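Local coordinates for protein putative transcriptional regulator (Bacillus cytotoxicus NVH 391-98, PDB 3K4H) that probably regulates transcription as a member of the LacI family, binding a glucose-containing glycan in the cleft between its two lobes, at residues 13-18 against 46-51; 77-82 against 141-146; 94-99 against 256-261; 107-112 against 268-273. All coordinates share one frame; numbering follows the deposited sequence.

Contact 1 of 4, residues 13-18 against 46-51; sequences LVMPSS and LYMSTG
Leu-13 N donates to Tyr-47 O at 2.8 Å, with the donor almost in line with the C=O bond (C=O...N angle 175°), and this bond joins strands 10-14 and 45-48 as parallel neighbours. The closer packing is on the face carrying Leu-13 and Met-48. CG of Leu-13, anti to its own carbonyl carbon (chi1 -50°), is placed 3.9 Å from Tyr-47 O. CB of Leu-13 lies 4.4 Å from CE of Met-48, and Leu-13 CD1 also comes 4.5 Å from Leu-46 CD1. Met-15 and Met-48, both selenomethionines, cross obliquely, the selenium of Met-15 against the terminal methyl of Met-48. Beyond Met-48 the backbones separate and touch again loosely, Ser-18 CA lying 3.9 Å from Gly-51 O. Here Ser-49 OG accepts from Gly-51 N in an ST turn, and Ser-18 caps the next helix by accepting from Lys-21 N. Thr-50, in this turn, is exposed to solvent. Strand 45-48 is the outermost strand within the chain, while strand 10-14 is bonded to strand 72-75 on its other edge. Helix 27-41 covers Met-15 and Leu-46 through Phe-28, Ile-32, Ile-35 and Ala-39; helix 54-66 meets Val-14 and Tyr-47.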
# COMPACT_ATOMS: atom_id res chain seq x y z
N LEU A 13 -17.97 17.23 0.82
CA LEU A 13 -17.41 16.34 1.80
C LEU A 13 -18.54 15.51 2.34
O LEU A 13 -19.61 16.04 2.64
CB LEU A 13 -16.76 17.15 2.91
CG LEU A 13 -15.79 18.25 2.53
CD1 LEU A 13 -15.29 18.91 3.80
CD2 LEU A 13 -14.62 17.75 1.67
N VAL A 14 -18.30 14.21 2.47
CA VAL A 14 -19.28 13.34 3.06
C VAL A 14 -18.70 12.62 4.26
O VAL A 14 -17.65 11.98 4.18
CB VAL A 14 -19.85 12.35 2.03
CG1 VAL A 14 -20.90 11.47 2.66
CG2 VAL A 14 -20.45 13.09 0.87
N MSE A 15 -19.40 12.77 5.38
CA MSE A 15 -19.08 12.06 6.59
C MSE A 15 -19.72 10.67 6.72
O MSE A 15 -20.62 10.33 5.96
CB MSE A 15 -19.47 12.93 7.76
CG MSE A 15 -18.29 13.50 8.45
SE MSE A 15 -17.84 15.36 8.04
CE MSE A 15 -15.97 14.98 7.69
N PRO A 16 -19.26 9.86 7.67
CA PRO A 16 -19.96 8.61 7.95
C PRO A 16 -21.22 8.83 8.76
O PRO A 16 -22.02 7.91 8.88
CB PRO A 16 -18.97 7.81 8.77
CG PRO A 16 -17.73 8.57 8.78
CD PRO A 16 -17.98 9.94 8.40
N SER A 17 -21.41 10.03 9.27
CA SER A 17 -22.56 10.37 10.12
C SER A 17 -22.62 11.89 10.36
O SER A 17 -21.81 12.64 9.80
CB SER A 17 -22.49 9.59 11.45
OG SER A 17 -23.67 9.77 12.20
N SER A 18 -23.57 12.32 11.19
CA SER A 18 -23.83 13.76 11.38
C SER A 18 -22.53 14.56 11.55
O SER A 18 -21.64 14.15 12.30
CB SER A 18 -24.75 13.98 12.60
OG SER A 18 -24.15 13.56 13.81
N LEU A 46 -15.57 24.61 -0.11
CA LEU A 46 -15.99 23.33 0.40
C LEU A 46 -17.47 23.33 0.71
O LEU A 46 -18.09 24.40 0.82
CB LEU A 46 -15.17 22.96 1.61
CG LEU A 46 -13.64 22.94 1.40
CD1 LEU A 46 -12.95 22.53 2.69
CD2 LEU A 46 -13.18 22.07 0.20
N TYR A 47 -18.06 22.15 0.79
CA TYR A 47 -19.49 22.05 1.01
C TYR A 47 -19.79 20.74 1.69
O TYR A 47 -19.22 19.69 1.36
CB TYR A 47 -20.23 22.15 -0.33
CG TYR A 47 -21.71 21.88 -0.27
CD1 TYR A 47 -22.64 22.91 -0.37
CD2 TYR A 47 -22.18 20.58 -0.14
CE1 TYR A 47 -24.00 22.65 -0.33
CE2 TYR A 47 -23.53 20.30 -0.08
CZ TYR A 47 -24.44 21.32 -0.18
OH TYR A 47 -25.79 20.98 -0.12
N MSE A 48 -20.67 20.79 2.67
CA MSE A 48 -21.11 19.57 3.29
C MSE A 48 -22.55 19.71 3.63
O MSE A 48 -23.06 20.81 3.79
CB MSE A 48 -20.29 19.26 4.52
CG MSE A 48 -20.65 20.06 5.72
SE MSE A 48 -19.20 19.97 7.02
CE MSE A 48 -18.60 18.12 6.75
N SER A 49 -23.20 18.59 3.76
CA SER A 49 -24.59 18.54 4.10
C SER A 49 -24.76 18.34 5.57
O SER A 49 -23.87 17.90 6.23
CB SER A 49 -25.25 17.40 3.40
OG SER A 49 -26.17 16.82 4.26
N THR A 50 -25.89 18.75 6.09
CA THR A 50 -26.15 18.60 7.50
C THR A 50 -26.88 17.39 7.99
O THR A 50 -27.17 17.33 9.15
CB THR A 50 -26.78 19.82 8.05
OG1 THR A 50 -27.74 20.30 7.12
CG2 THR A 50 -25.76 20.84 8.19
N GLY A 51 -27.20 16.43 7.17
CA GLY A 51 -28.02 15.36 7.64
C GLY A 51 -27.37 14.43 8.60
O GLY A 51 -26.30 14.02 8.39

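Contact 2 of 4, residues 77-82 against 141-146; sequences YSREND and SDLLVT. With GLC (alpha-D-glucopyranose), chain C.
Arg-79 and Asp-142 lie side by side and point the same way, their guanidinium and carboxylate planes only 23° apart. OD1 of Asp-142 sits at the guanidinium edge, near its plane, and forms a salt bridge to NE of Arg-79 at 3.6 Å. CG of Arg-79, anti to the backbone N (chi1 -165°), lies 3.2 Å from the same Asp-142 OD1. NH1 forms a second salt bridge, to OD2 of Asp-82, making a three-residue network, while CE2 of Tyr-77 lies over one guanidinium face toward the rim. Leu-143 crosses the arginine chain at a slant, its CD2 3.8 Å from Arg-79 CB. Leu-144 faces Ser-78, with CB 3.8 Å from the serine carbonyl oxygen; the hydroxyl of Ser-78 is bonded elsewhere, to Lys-100 O. Two backbone bonds fasten the segments together, Leu-144 N to Ser-78 O (3.0 Å) and Glu-80 N to Asp-142 O (3.0 Å, 172° at the hydrogen). The carboxylate of Glu-80 pairs with Arg-147. Glucose lies alongside, its O2 near Tyr-77 CA and its O4 3.4 Å from Val-145 CB. Segment 77-82 is the loop between strand 72-75 and helix 83-90, whereas 141-146 leads from strand 134-138 into helix 144-159, so the contact joins the loop after one sheet to the helix start of the other lobe, beside the sugar, consistent with a closed form of the two lobes.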
# COMPACT_ATOMS: atom_id res chain seq x y z
N TYR A 77 -14.67 8.60 4.50
CA TYR A 77 -14.80 7.31 5.14
C TYR A 77 -14.96 6.23 4.06
O TYR A 77 -15.15 6.56 2.88
CB TYR A 77 -16.02 7.32 6.05
CG TYR A 77 -17.30 7.28 5.30
CD1 TYR A 77 -17.83 8.43 4.72
CD2 TYR A 77 -17.99 6.09 5.14
CE1 TYR A 77 -19.01 8.40 4.02
CE2 TYR A 77 -19.18 6.03 4.44
CZ TYR A 77 -19.69 7.20 3.88
OH TYR A 77 -20.86 7.16 3.17
N SER A 78 -14.86 4.96 4.47
CA SER A 78 -15.04 3.84 3.58
C SER A 78 -15.78 2.70 4.23
O SER A 78 -15.22 1.93 5.02
CB SER A 78 -13.73 3.35 3.02
OG SER A 78 -13.96 2.16 2.31
N ARG A 79 -17.04 2.59 3.84
CA ARG A 79 -17.95 1.61 4.39
C ARG A 79 -18.30 0.64 3.30
O ARG A 79 -18.38 1.01 2.14
CB ARG A 79 -19.22 2.30 4.85
CG ARG A 79 -20.06 1.42 5.75
CD ARG A 79 -21.37 2.06 6.08
NE ARG A 79 -21.21 3.22 6.94
CZ ARG A 79 -21.56 4.47 6.61
NH1 ARG A 79 -22.11 4.74 5.42
NH2 ARG A 79 -21.36 5.44 7.49
N GLU A 80 -18.51 -0.60 3.71
CA GLU A 80 -18.99 -1.69 2.87
C GLU A 80 -20.47 -1.47 2.47
O GLU A 80 -21.31 -1.16 3.33
CB GLU A 80 -18.85 -2.98 3.68
CG GLU A 80 -18.75 -4.27 2.86
CD GLU A 80 -19.03 -5.51 3.70
OE1 GLU A 80 -18.92 -5.42 4.95
OE2 GLU A 80 -19.37 -6.57 3.11
N ASN A 81 -20.78 -1.64 1.17
CA ASN A 81 -22.15 -1.40 0.64
C ASN A 81 -22.60 0.03 0.87
O ASN A 81 -23.74 0.30 1.28
CB ASN A 81 -23.20 -2.33 1.28
CG ASN A 81 -23.03 -3.78 0.89
OD1 ASN A 81 -22.33 -4.12 -0.07
ND2 ASN A 81 -23.69 -4.67 1.65
N ASP A 82 -21.71 0.96 0.66
CA ASP A 82 -22.12 2.32 0.78
C ASP A 82 -23.03 2.58 -0.43
O ASP A 82 -22.59 2.49 -1.60
CB ASP A 82 -20.90 3.22 0.80
CG ASP A 82 -21.18 4.56 1.42
OD1 ASP A 82 -20.21 5.33 1.51
OD2 ASP A 82 -22.33 4.84 1.84
N SER A 141 -17.74 -2.79 12.47
CA SER A 141 -17.24 -3.90 11.64
C SER A 141 -17.24 -3.50 10.17
O SER A 141 -16.33 -3.87 9.43
CB SER A 141 -18.10 -5.17 11.77
OG SER A 141 -18.22 -5.60 13.10
N ASP A 142 -18.27 -2.76 9.78
CA ASP A 142 -18.54 -2.49 8.38
C ASP A 142 -17.61 -1.45 7.74
O ASP A 142 -17.68 -1.21 6.53
CB ASP A 142 -20.00 -2.07 8.19
CG ASP A 142 -20.32 -0.77 8.88
OD1 ASP A 142 -21.19 -0.05 8.34
OD2 ASP A 142 -19.72 -0.46 9.94
N LEU A 143 -16.75 -0.84 8.57
CA LEU A 143 -15.75 0.10 8.08
C LEU A 143 -14.45 -0.60 7.70
O LEU A 143 -14.01 -1.54 8.36
CB LEU A 143 -15.46 1.19 9.10
CG LEU A 143 -16.59 2.17 9.37
CD1 LEU A 143 -15.98 3.39 10.00
CD2 LEU A 143 -17.29 2.59 8.10
N LEU A 144 -13.84 -0.16 6.61
CA LEU A 144 -12.72 -0.93 6.13
C LEU A 144 -11.43 -0.70 6.90
O LEU A 144 -10.61 -1.61 7.02
CB LEU A 144 -12.57 -0.82 4.63
CG LEU A 144 -13.64 -1.76 4.07
CD1 LEU A 144 -14.38 -1.10 2.93
CD2 LEU A 144 -13.05 -3.13 3.68
N VAL A 145 -11.26 0.51 7.43
CA VAL A 145 -10.12 0.75 8.29
C VAL A 145 -10.11 -0.22 9.49
O VAL A 145 -9.05 -0.71 9.89
CB VAL A 145 -10.02 2.22 8.72
CG1 VAL A 145 -11.26 2.66 9.53
CG2 VAL A 145 -8.75 2.44 9.52
N THR A 146 -11.29 -0.52 10.04
CA THR A 146 -11.40 -1.50 11.10
C THR A 146 -11.09 -2.93 10.64
O THR A 146 -10.34 -3.63 11.30
CB THR A 146 -12.77 -1.46 11.80
OG1 THR A 146 -13.06 -0.11 12.18
CG2 THR A 146 -12.77 -2.33 13.05
C1 GLC C . -10.18 7.57 8.01
C2 GLC C . -11.07 7.09 6.88
C3 GLC C . -10.69 5.65 6.61
C4 GLC C . -9.20 5.54 6.23
C5 GLC C . -8.34 6.20 7.28
C6 GLC C . -6.91 6.23 6.79
O2 GLC C . -12.41 7.17 7.31
O3 GLC C . -11.60 5.16 5.64
O4 GLC C . -8.75 4.22 6.28
O5 GLC C . -8.82 7.51 7.59
O6 GLC C . -6.21 5.32 7.59

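Contact 3 of 4, residues 94-99 against 256-261; sequences PFVLIG and KALVDK. With GLC (alpha-D-glucopyranose), chain C.
Lys-261 reaches from helix 247-264 across the start of strand 95-98. Its CB points toward the strand, and CG, anti to the backbone N (chi1 -170°), comes 4.4 Å from CB of Pro-94. CD and then CE pass the carbonyl oxygen of Phe-95, each at 3.8 Å. The chain bends at its last torsion, and NZ finishes on OG1 of Thr-109, to which it is hydrogen-bonded, so the aliphatic part covers the strand while the charged tip is held by the neighbouring segment. One turn back along the helix, Leu-258 lays CD1 against Pro-94 O and Phe-95 CA. CG2 of Val-96 presses on the helix backbone, 3.7 Å from Leu-258 CA, and also touches CB of Ala-257. Helix and strand run nearly antiparallel, at 164°, with axes 7.8 Å apart at closest. Phe-95 turns to the other side of the sheet, onto helix 83-90. At the far end of the strand, Ile-98 O accepts a hydrogen bond from glucose O3 at 2.6 Å. A helix laid antiparallel on a parallel strand, with ligand gripped at the strand's C-terminal end, is characteristic of the Rossmann-like alpha/beta/alpha lobes of periplasmic-binding-protein-like regulators.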
# COMPACT_ATOMS: atom_id res chain seq x y z
N PRO A 94 -17.70 12.56 -10.35
CA PRO A 94 -16.31 12.40 -9.89
C PRO A 94 -16.19 12.39 -8.37
O PRO A 94 -16.65 13.32 -7.72
CB PRO A 94 -15.58 13.63 -10.47
CG PRO A 94 -16.57 14.41 -11.20
CD PRO A 94 -17.95 13.91 -10.87
N PHE A 95 -15.59 11.35 -7.82
CA PHE A 95 -15.37 11.28 -6.38
C PHE A 95 -14.09 10.54 -6.00
O PHE A 95 -13.51 9.81 -6.80
CB PHE A 95 -16.55 10.62 -5.70
CG PHE A 95 -16.57 9.13 -5.85
CD1 PHE A 95 -17.20 8.53 -6.95
CD2 PHE A 95 -15.95 8.31 -4.89
CE1 PHE A 95 -17.21 7.16 -7.09
CE2 PHE A 95 -15.96 6.94 -5.03
CZ PHE A 95 -16.59 6.36 -6.14
N VAL A 96 -13.70 10.70 -4.74
CA VAL A 96 -12.46 10.12 -4.22
C VAL A 96 -12.69 9.58 -2.81
O VAL A 96 -13.41 10.20 -2.03
CB VAL A 96 -11.35 11.20 -4.18
CG1 VAL A 96 -10.33 10.88 -3.11
CG2 VAL A 96 -10.68 11.33 -5.53
N LEU A 97 -12.08 8.44 -2.49
CA LEU A 97 -12.15 7.88 -1.13
C LEU A 97 -10.98 8.26 -0.22
O LEU A 97 -9.84 8.39 -0.68
CB LEU A 97 -12.23 6.35 -1.16
CG LEU A 97 -13.55 5.59 -1.22
CD1 LEU A 97 -13.33 4.15 -0.83
CD2 LEU A 97 -14.49 6.17 -0.23
N ILE A 98 -11.26 8.41 1.08
CA ILE A 98 -10.20 8.36 2.10
C ILE A 98 -10.39 7.04 2.83
O ILE A 98 -11.22 6.93 3.73
CB ILE A 98 -10.23 9.58 3.11
CG1 ILE A 98 -10.21 10.94 2.37
CG2 ILE A 98 -9.09 9.46 4.15
CD1 ILE A 98 -9.54 12.09 3.17
N GLY A 99 -9.67 6.01 2.42
CA GLY A 99 -9.89 4.63 2.87
C GLY A 99 -9.96 3.65 1.70
O GLY A 99 -10.33 4.03 0.59
N LYS A 256 -6.25 16.86 -3.73
CA LYS A 256 -5.39 16.98 -4.91
C LYS A 256 -5.74 15.91 -5.93
O LYS A 256 -5.73 16.17 -7.13
CB LYS A 256 -3.93 16.86 -4.49
CG LYS A 256 -2.92 17.08 -5.57
CD LYS A 256 -1.56 16.81 -5.04
CE LYS A 256 -0.61 17.69 -5.75
NZ LYS A 256 0.74 17.39 -5.27
N ALA A 257 -6.09 14.72 -5.46
CA ALA A 257 -6.49 13.64 -6.35
C ALA A 257 -7.86 13.92 -6.98
O ALA A 257 -8.06 13.61 -8.14
CB ALA A 257 -6.50 12.29 -5.62
N LEU A 258 -8.77 14.51 -6.21
CA LEU A 258 -10.13 14.76 -6.70
C LEU A 258 -10.15 15.85 -7.75
O LEU A 258 -10.78 15.70 -8.79
CB LEU A 258 -11.07 15.12 -5.55
CG LEU A 258 -12.49 15.51 -5.95
CD1 LEU A 258 -13.19 14.39 -6.74
CD2 LEU A 258 -13.32 15.95 -4.75
N VAL A 259 -9.45 16.95 -7.49
CA VAL A 259 -9.42 18.08 -8.41
C VAL A 259 -8.80 17.64 -9.72
O VAL A 259 -9.25 18.01 -10.80
CB VAL A 259 -8.68 19.29 -7.78
CG1 VAL A 259 -8.36 20.36 -8.80
CG2 VAL A 259 -9.53 19.91 -6.69
N ASP A 260 -7.77 16.81 -9.63
CA ASP A 260 -7.14 16.27 -10.82
C ASP A 260 -8.20 15.49 -11.60
O ASP A 260 -8.43 15.74 -12.78
CB ASP A 260 -5.94 15.41 -10.44
CG ASP A 260 -5.27 14.78 -11.63
OD1 ASP A 260 -4.84 15.50 -12.57
OD2 ASP A 260 -5.17 13.54 -11.61
N LYS A 261 -8.88 14.59 -10.91
CA LYS A 261 -9.96 13.81 -11.49
C LYS A 261 -11.03 14.69 -12.11
O LYS A 261 -11.55 14.37 -13.17
CB LYS A 261 -10.58 12.92 -10.42
CG LYS A 261 -11.56 11.89 -10.93
CD LYS A 261 -11.65 10.70 -9.97
CE LYS A 261 -12.64 9.69 -10.48
NZ LYS A 261 -12.12 8.32 -10.28
C1 GLC C . -10.18 7.57 8.01
C2 GLC C . -11.07 7.09 6.88
C3 GLC C . -10.69 5.65 6.61
C4 GLC C . -9.20 5.54 6.23
C5 GLC C . -8.34 6.20 7.28
C6 GLC C . -6.91 6.23 6.79
O2 GLC C . -12.41 7.17 7.31
O3 GLC C . -11.60 5.16 5.64
O4 GLC C . -8.75 4.22 6.28
O5 GLC C . -8.82 7.51 7.59
O6 GLC C . -6.21 5.32 7.59

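Contact 4 of 4, residues 107-112 against 268-273; sequences EITYVD and TAKCII. With GLC (alpha-D-glucopyranose), chain C.
The carbonyl oxygen of Ile-272 is gripped by Asp-112 N at 3.0 Å, with 164° at the hydrogen. A weaker C-H contact reaches the same oxygen from Val-111, CA to Ile-272 O being 3.5 Å. This oxygen belongs to a parallel beta pair at the edge of a Rossmann-like sheet, in which strands 110-112 and 271-273 run 18° apart. Tyr-110 O repeats the pattern one step earlier, accepting from Ile-272 N at 3.0 Å in its carbonyl plane and from the CA-H of Cys-271. The bond before that, Tyr-110 N to Lys-270 O, is weak. On one face of the pair, Cys-271 lies against the ring of Tyr-110: CB stands over the face, displaced toward the rim, 3.8 Å from the ring centroid and 25° off its normal, a CH-pi contact, while SG approaches obliquely. CB of Asp-112 lies at the edge of the Tyr-110 ring, in its plane. The opposite face carries Val-111 and Ile-272, with CG2 of the valine 4.3 Å from CB of the isoleucine; helix 247-264 covers them through Ala-254 and Glu-253. Farther back, Ala-269 rests CB 3.5 Å from Glu-107 O. Strand 271-273 is outermost within the chain, but Cys-271 and Ile-273 pair antiparallel with a strand of the second subunit, so the sheet continues through the dimer interface. At the C-terminal end of strand 110-112, glucose O4 donates a hydrogen bond to OD1 of Asp-112 at 3.0 Å.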
# COMPACT_ATOMS: atom_id res chain seq x y z
N GLU A 107 -11.21 0.58 -10.16
CA GLU A 107 -12.12 1.63 -10.66
C GLU A 107 -12.16 2.93 -9.83
O GLU A 107 -12.40 4.01 -10.37
CB GLU A 107 -13.55 1.08 -10.82
CG GLU A 107 -13.80 0.34 -12.12
CD GLU A 107 -14.93 -0.68 -12.02
OE1 GLU A 107 -16.03 -0.39 -12.54
OE2 GLU A 107 -14.72 -1.77 -11.41
N ILE A 108 -11.92 2.81 -8.52
CA ILE A 108 -12.06 3.93 -7.59
C ILE A 108 -10.70 4.53 -7.22
O ILE A 108 -9.76 3.78 -6.92
CB ILE A 108 -12.76 3.46 -6.31
CG1 ILE A 108 -14.12 2.86 -6.64
CG2 ILE A 108 -12.89 4.61 -5.28
CD1 ILE A 108 -14.61 1.83 -5.62
N THR A 109 -10.62 5.84 -7.10
CA THR A 109 -9.39 6.46 -6.65
C THR A 109 -9.45 6.78 -5.18
O THR A 109 -10.35 7.41 -4.74
CB THR A 109 -9.18 7.75 -7.32
OG1 THR A 109 -9.43 7.58 -8.70
CG2 THR A 109 -7.80 8.17 -7.16
N TYR A 110 -8.50 6.32 -4.42
CA TYR A 110 -8.56 6.47 -3.01
C TYR A 110 -7.25 6.80 -2.36
O TYR A 110 -6.25 6.56 -2.92
CB TYR A 110 -9.22 5.26 -2.42
CG TYR A 110 -8.38 4.05 -2.39
CD1 TYR A 110 -7.49 3.86 -1.39
CD2 TYR A 110 -8.52 3.08 -3.32
CE1 TYR A 110 -6.75 2.77 -1.34
CE2 TYR A 110 -7.77 1.98 -3.28
CZ TYR A 110 -6.88 1.83 -2.29
OH TYR A 110 -6.11 0.71 -2.23
N VAL A 111 -7.30 7.39 -1.18
CA VAL A 111 -6.15 7.73 -0.38
C VAL A 111 -6.21 6.98 0.92
O VAL A 111 -7.24 6.86 1.47
CB VAL A 111 -6.13 9.17 -0.08
CG1 VAL A 111 -4.92 9.51 0.57
CG2 VAL A 111 -6.21 9.90 -1.29
N ASP A 112 -5.14 6.38 1.37
CA ASP A 112 -5.20 5.56 2.55
C ASP A 112 -3.87 5.42 3.18
O ASP A 112 -2.94 5.83 2.63
CB ASP A 112 -5.75 4.22 2.19
CG ASP A 112 -6.24 3.46 3.35
OD1 ASP A 112 -6.47 4.05 4.38
OD2 ASP A 112 -6.41 2.27 3.23
N THR A 268 -7.38 8.05 -14.75
CA THR A 268 -7.04 6.73 -14.36
C THR A 268 -7.14 6.68 -12.87
O THR A 268 -6.81 7.62 -12.19
CB THR A 268 -5.64 6.42 -14.74
OG1 THR A 268 -5.14 7.48 -15.57
CG2 THR A 268 -5.62 5.13 -15.47
N ALA A 269 -7.63 5.56 -12.38
CA ALA A 269 -7.76 5.33 -10.98
C ALA A 269 -6.54 4.71 -10.37
O ALA A 269 -6.11 3.67 -10.75
CB ALA A 269 -8.92 4.47 -10.75
N LYS A 270 -6.01 5.40 -9.39
CA LYS A 270 -4.85 5.00 -8.62
C LYS A 270 -5.21 4.99 -7.14
O LYS A 270 -6.26 5.47 -6.75
CB LYS A 270 -3.72 6.01 -8.83
CG LYS A 270 -4.19 7.45 -8.64
CD LYS A 270 -3.11 8.44 -8.96
CE LYS A 270 -3.64 9.49 -9.94
NZ LYS A 270 -3.52 10.88 -9.38
N CYS A 271 -4.30 4.47 -6.34
CA CYS A 271 -4.38 4.51 -4.90
C CYS A 271 -3.16 5.27 -4.37
O CYS A 271 -2.06 5.08 -4.86
CB CYS A 271 -4.41 3.07 -4.40
SG CYS A 271 -3.73 2.78 -2.79
N ILE A 272 -3.33 6.10 -3.36
CA ILE A 272 -2.22 6.88 -2.78
C ILE A 272 -1.98 6.50 -1.33
O ILE A 272 -2.87 6.65 -0.50
CB ILE A 272 -2.47 8.41 -2.91
CG1 ILE A 272 -2.70 8.74 -4.39
CG2 ILE A 272 -1.31 9.18 -2.37
CD1 ILE A 272 -2.77 10.23 -4.76
N ILE A 273 -0.79 6.01 -1.00
CA ILE A 273 -0.54 5.53 0.36
C ILE A 273 0.33 6.52 1.13
O ILE A 273 1.50 6.74 0.77
CB ILE A 273 0.10 4.12 0.36
CG1 ILE A 273 -0.79 3.11 -0.36
CG2 ILE A 273 0.39 3.65 1.79
CD1 ILE A 273 -2.23 3.05 0.12
C1 GLC C . -10.18 7.57 8.01
C2 GLC C . -11.07 7.09 6.88
C3 GLC C . -10.69 5.65 6.61
C4 GLC C . -9.20 5.54 6.23
C5 GLC C . -8.34 6.20 7.28
C6 GLC C . -6.91 6.23 6.79
O2 GLC C . -12.41 7.17 7.31
O3 GLC C . -11.60 5.16 5.64
O4 GLC C . -8.75 4.22 6.28
O5 GLC C . -8.82 7.51 7.59
O6 GLC C . -6.21 5.32 7.59

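Overall arrangement
Contacts 1, 3 and 4 reach the six-stranded parallel sheet of one lobe: contact 1 joins its first two strands, contact 4 its last two, and their centres are about 21 Å apart. Contact 3 lies beside contact 4, centres about 8 Å apart, where strands 95-98 and 110-112 are neighbours; both touch the second subunit. Contact 2, about 16 to 18 Å from the other centres, ties this lobe to the other. Contact 1 closes before the rest open, whereas the segments of contacts 2, 3 and 4 alternate, since the chain crosses to the second lobe and returns. These three share one glucose, which sits where the lobe-to-lobe contact meets the ends of strands 95-98 and 110-112.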